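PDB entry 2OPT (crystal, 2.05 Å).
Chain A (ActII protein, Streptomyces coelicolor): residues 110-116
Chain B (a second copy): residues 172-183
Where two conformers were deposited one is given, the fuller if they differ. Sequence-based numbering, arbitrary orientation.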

# COMPACT_ATOMS: atom_id res chain seq x y z
N GLY A 110 15.26 12.37 4.48
CA GLY A 110 13.90 12.00 4.82
C GLY A 110 13.29 12.95 5.84
O GLY A 110 12.12 13.34 5.69
N MET A 111 14.03 13.21 6.93
CA MET A 111 13.51 14.06 7.97
C MET A 111 13.25 15.50 7.46
O MET A 111 12.25 16.06 7.77
CB MET A 111 14.38 14.00 9.23
CG MET A 111 15.79 14.61 9.07
SD MET A 111 16.70 14.82 10.61
CE MET A 111 15.40 15.43 11.72
N VAL A 112 14.15 16.08 6.67
CA VAL A 112 13.91 17.40 6.08
C VAL A 112 12.64 17.33 5.21
O VAL A 112 11.77 18.21 5.28
CB VAL A 112 15.15 17.87 5.23
CG1 VAL A 112 14.85 19.14 4.45
CG2 VAL A 112 16.37 18.04 6.15
N GLY A 113 12.50 16.26 4.44
CA GLY A 113 11.36 16.11 3.53
C GLY A 113 10.07 16.06 4.32
O GLY A 113 9.07 16.61 3.91
N MET A 114 10.09 15.39 5.45
CA MET A 114 8.93 15.24 6.27
C MET A 114 8.57 16.57 6.95
O MET A 114 7.40 16.95 7.03
CB MET A 114 9.13 14.14 7.32
CG MET A 114 7.75 13.67 7.86
SD MET A 114 7.81 12.30 9.06
CE MET A 114 8.89 11.14 8.21
N GLU A 115 9.56 17.27 7.45
CA GLU A 115 9.33 18.60 7.98
C GLU A 115 8.64 19.52 6.97
O GLU A 115 7.70 20.21 7.29
CB GLU A 115 10.65 19.19 8.46
CG GLU A 115 10.59 20.60 9.10
CD GLU A 115 9.72 20.72 10.30
OE1 GLU A 115 9.56 19.76 11.08
OE2 GLU A 115 9.20 21.84 10.51
N ARG A 116 9.19 19.60 5.76
CA ARG A 116 8.62 20.42 4.74
C ARG A 116 7.22 19.95 4.35
O ARG A 116 6.32 20.78 4.17
CB ARG A 116 9.58 20.41 3.53
CG ARG A 116 10.94 21.09 3.90
CD ARG A 116 11.91 21.09 2.72
NE ARG A 116 11.37 21.92 1.66
CZ ARG A 116 11.44 23.25 1.62
NH1 ARG A 116 12.02 23.95 2.62
NH2 ARG A 116 10.90 23.91 0.57
N GLY B 172 10.15 9.74 21.09
CA GLY B 172 11.20 10.49 21.79
C GLY B 172 12.18 11.19 20.87
O GLY B 172 12.55 12.35 21.09
N TYR B 173 12.58 10.48 19.81
CA TYR B 173 13.47 11.02 18.81
C TYR B 173 12.93 12.33 18.22
O TYR B 173 13.63 13.37 18.20
CB TYR B 173 13.67 10.01 17.67
CG TYR B 173 14.57 10.56 16.60
CD1 TYR B 173 15.93 10.69 16.82
CD2 TYR B 173 14.06 10.97 15.38
CE1 TYR B 173 16.75 11.19 15.88
CE2 TYR B 173 14.89 11.48 14.40
CZ TYR B 173 16.24 11.59 14.67
OH TYR B 173 17.11 12.08 13.75
N LEU B 174 11.69 12.27 17.73
CA LEU B 174 11.05 13.42 17.07
C LEU B 174 10.82 14.56 18.05
O LEU B 174 11.03 15.71 17.71
CB LEU B 174 9.72 12.99 16.42
CG LEU B 174 9.77 12.05 15.22
CD1 LEU B 174 8.35 11.65 14.74
CD2 LEU B 174 10.63 12.65 14.07
N LYS B 175 10.38 14.23 19.27
CA LYS B 175 10.10 15.25 20.27
C LYS B 175 11.35 16.04 20.66
O LYS B 175 11.24 17.22 21.06
CB LYS B 175 9.42 14.64 21.53
N SER B 176 12.52 15.43 20.55
CA SER B 176 13.74 16.08 21.02
C SER B 176 14.57 16.71 19.90
O SER B 176 15.72 17.08 20.11
CB SER B 176 14.56 15.09 21.80
OG SER B 176 15.16 14.22 20.88
N LEU B 177 13.99 16.81 18.71
CA LEU B 177 14.60 17.52 17.61
C LEU B 177 14.67 19.01 17.93
O LEU B 177 13.79 19.53 18.65
CB LEU B 177 13.75 17.27 16.36
CG LEU B 177 14.22 16.36 15.21
CD1 LEU B 177 15.30 15.33 15.52
CD2 LEU B 177 13.00 15.74 14.47
N PRO B 178 15.70 19.72 17.42
CA PRO B 178 15.73 21.17 17.65
C PRO B 178 14.47 21.87 17.08
O PRO B 178 14.30 21.97 15.85
CB PRO B 178 17.05 21.63 16.95
CG PRO B 178 17.37 20.56 16.00
CD PRO B 178 16.83 19.28 16.58
N ALA B 179 13.61 22.33 17.98
CA ALA B 179 12.29 22.87 17.63
C ALA B 179 12.33 24.05 16.65
O ALA B 179 11.36 24.31 15.93
CB ALA B 179 11.59 23.28 18.88
N THR B 180 13.46 24.75 16.62
CA THR B 180 13.65 25.86 15.71
C THR B 180 13.92 25.37 14.29
O THR B 180 13.60 26.03 13.28
CB THR B 180 14.84 26.73 16.21
OG1 THR B 180 14.48 27.40 17.44
CG2 THR B 180 15.20 27.77 15.21
N SER B 181 14.53 24.19 14.17
CA SER B 181 14.78 23.64 12.86
C SER B 181 13.68 22.68 12.39
O SER B 181 13.42 22.56 11.20
CB SER B 181 16.17 22.99 12.78
OG SER B 181 17.19 23.99 12.96
N PHE B 182 13.05 21.99 13.33
CA PHE B 182 11.99 21.04 12.97
C PHE B 182 10.71 21.28 13.79
O PHE B 182 10.30 20.39 14.55
CB PHE B 182 12.51 19.59 13.14
CG PHE B 182 13.78 19.35 12.38
CD1 PHE B 182 15.02 19.65 12.95
CD2 PHE B 182 13.74 18.87 11.08
CE1 PHE B 182 16.19 19.45 12.23
CE2 PHE B 182 14.91 18.70 10.33
CZ PHE B 182 16.14 19.03 10.90
N PRO B 183 10.11 22.50 13.67
CA PRO B 183 8.96 22.82 14.56
C PRO B 183 7.75 21.91 14.28
O PRO B 183 7.04 21.50 15.18
CB PRO B 183 8.68 24.28 14.24
CG PRO B 183 9.22 24.45 12.85
CD PRO B 183 10.46 23.66 12.84

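The contact between the two copies buries 343 Å², summed over both sides, and contains no hydrogen bond from one stretch to the other; the evidence for association is therefore mainly packing geometry. The chain A segment is regular helix, held by bonds such as Glu115(A) N to Met111(A) O at 3.0 Å. That single turn places Met111(A) and Glu115(A), both with CA-to-CB directed toward chain B, along one side of the helix.

The aromatic interactions centre on Phe182(B). The CE methyl of Met111(A) lies 3.8 Å from the centroid of the Phe182(B) ring and 18° off its normal, which satisfies a CH-pi contact over the face. Met111(A) SD is 4.8 Å from the centroid of the Phe182(B) ring but 36° off the normal, an oblique sulfur-aromatic approach, so the methyl rather than the sulfur sits more squarely over the ring. Around the ring edge, near its plane, lie CB of Glu115(A) and CG2 of Val112(A).

Apolar packing extends from the same methyl. Met111(A) CE reaches Leu177(B) CD2 at 3.7 Å and Phe182(B) CE2 at 3.6 Å, so one terminal group bridges two residues of chain B. Val112(A) CG2 adds a looser contact, 4.5 Å from Phe182(B) CE2.

Polar atoms also approach closely without bonding across the stretches. Glu115(A) OE1 is 3.3 Å from Phe182(B) C, and Glu115(A) OE2 is 3.2 Å from Pro183(B) CD. The 3.4 Å separation of Glu115(A) OE2 from Pro183(B) N is no hydrogen bond, because the proline nitrogen carries no hydrogen. Both carboxylate oxygens instead find hydrogen-bonding partners just beyond the stretches.

Within chain B, Ser181(B) N and Phe182(B) N both bond to Pro178(B) O at 2.8 Å, bracing the turn that leads into the aromatic residue, which occupies the N-cap position of the following helix.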